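Local coordinates for protein PLP-Dependent L-Arginine Hydroxylase MppP (Streptomyces wadayamensis, PDB 6C92) that hydroxylates L-arginine with the help of pyridoxal 5'-phosphate, although its fold family is generally associated with aminotransferase activity, at residues B[150-155]-B[182-187]. Residues are numbered along the deposited sequence; the frame is centred on the assembly and turned at random.
Sequences VGCVFV and GTVLAL
The methyl of A186 packs against two side chains of the neighbouring strand, with F154 CD2 3.5 Å and C152 SG 3.9 Å from A186 CB. F154 offers the CD2-CE2 side of its ring to this methyl; with CG anti to the backbone N (chi1 -168°), the ring lies over A186, whose carbonyl O stands above one ring face, offset toward the rim. Helix 90-101 packs on this face of the sheet, its L97 touching both F154 and A186. On the other face, L187 turns a methyl back toward its neighbour, CD2 lying 3.9 Å from V155 CB, while L185 CD1 comes to 3.6 Å from V153 O and only loosely approaches the V153 side chain; L174 of helix 168-181 packs against V155 and L185.

Between these layers the parallel strands are joined by a ladder in which V184 and A186 each donate and accept. V153 N binds V184 O and A186 N binds V153 O, each at 2.8 Å, and V155 N continues the series to A186 O. At the entry end V184 N binds G151 O at 3.0 Å. There T183 OG1 is buried without a partner in the model.

This is a right-handed beta-alpha-beta crossover of the aminotransferase-type large-domain sheet, with helix 168-181 ending in a Schellman motif at G182. Backbone bonds thus set the register, while apolar side chains tie the two strands to helices on both faces.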
# COMPACT_ATOMS: atom_id res chain seq x y z
N VAL B 150 3.25 -28.56 -7.41
CA VAL B 150 3.05 -27.17 -7.03
C VAL B 150 1.97 -27.11 -5.96
O VAL B 150 1.09 -27.98 -5.88
CB VAL B 150 2.68 -26.27 -8.24
CG1 VAL B 150 3.81 -26.29 -9.24
CG2 VAL B 150 1.37 -26.70 -8.89
N GLY B 151 2.03 -26.06 -5.14
CA GLY B 151 1.01 -25.82 -4.14
C GLY B 151 -0.02 -24.79 -4.55
O GLY B 151 -1.01 -24.55 -3.83
N CYS B 152 0.19 -24.15 -5.70
CA CYS B 152 -0.70 -23.09 -6.15
C CYS B 152 -0.56 -22.98 -7.66
O CYS B 152 0.54 -23.12 -8.18
CB CYS B 152 -0.36 -21.76 -5.47
SG CYS B 152 -1.26 -20.31 -6.06
N VAL B 153 -1.69 -22.80 -8.34
CA VAL B 153 -1.74 -22.40 -9.75
C VAL B 153 -2.27 -20.97 -9.78
O VAL B 153 -3.31 -20.68 -9.18
CB VAL B 153 -2.65 -23.35 -10.56
CG1 VAL B 153 -2.71 -22.90 -12.00
CG2 VAL B 153 -2.16 -24.75 -10.47
N PHE B 154 -1.54 -20.06 -10.45
CA PHE B 154 -1.85 -18.64 -10.47
C PHE B 154 -2.12 -18.19 -11.91
O PHE B 154 -1.23 -18.30 -12.77
CB PHE B 154 -0.70 -17.81 -9.86
CG PHE B 154 -1.07 -16.37 -9.59
CD1 PHE B 154 -1.29 -15.48 -10.64
CD2 PHE B 154 -1.20 -15.91 -8.29
CE1 PHE B 154 -1.64 -14.16 -10.39
CE2 PHE B 154 -1.54 -14.59 -8.04
CZ PHE B 154 -1.76 -13.73 -9.07
N VAL B 155 -3.34 -17.70 -12.16
CA VAL B 155 -3.79 -17.28 -13.49
C VAL B 155 -4.24 -15.83 -13.43
O VAL B 155 -5.08 -15.45 -12.62
CB VAL B 155 -4.93 -18.16 -14.04
CG1 VAL B 155 -5.39 -17.68 -15.46
CG2 VAL B 155 -4.48 -19.60 -14.06
N GLY B 182 -5.68 -30.78 -3.98
CA GLY B 182 -5.41 -29.98 -2.80
C GLY B 182 -4.64 -28.70 -3.04
O GLY B 182 -4.13 -28.10 -2.09
N THR B 183 -4.58 -28.21 -4.27
CA THR B 183 -3.76 -27.06 -4.58
C THR B 183 -4.63 -25.79 -4.63
O THR B 183 -5.86 -25.85 -4.82
CB THR B 183 -2.92 -27.34 -5.87
OG1 THR B 183 -2.81 -26.22 -6.74
CG2 THR B 183 -3.41 -28.51 -6.63
N VAL B 184 -4.02 -24.67 -4.29
CA VAL B 184 -4.68 -23.37 -4.29
C VAL B 184 -4.78 -22.87 -5.73
O VAL B 184 -3.76 -22.80 -6.43
CB VAL B 184 -3.91 -22.35 -3.43
CG1 VAL B 184 -4.59 -20.97 -3.46
CG2 VAL B 184 -3.72 -22.85 -1.96
N LEU B 185 -5.98 -22.48 -6.15
CA LEU B 185 -6.17 -21.76 -7.41
C LEU B 185 -6.26 -20.28 -7.10
O LEU B 185 -7.14 -19.86 -6.33
CB LEU B 185 -7.44 -22.24 -8.12
CG LEU B 185 -7.77 -21.59 -9.48
CD1 LEU B 185 -6.56 -21.61 -10.41
CD2 LEU B 185 -8.96 -22.31 -10.11
N ALA B 186 -5.34 -19.49 -7.64
CA ALA B 186 -5.28 -18.06 -7.41
C ALA B 186 -5.50 -17.35 -8.73
O ALA B 186 -4.86 -17.68 -9.73
CB ALA B 186 -3.94 -17.61 -6.83
N LEU B 187 -6.38 -16.35 -8.72
CA LEU B 187 -6.69 -15.58 -9.91
C LEU B 187 -6.42 -14.09 -9.68
O LEU B 187 -6.78 -13.53 -8.64
CB LEU B 187 -8.15 -15.71 -10.31
CG LEU B 187 -8.73 -17.10 -10.50
CD1 LEU B 187 -10.18 -16.93 -10.92
CD2 LEU B 187 -7.96 -17.86 -11.56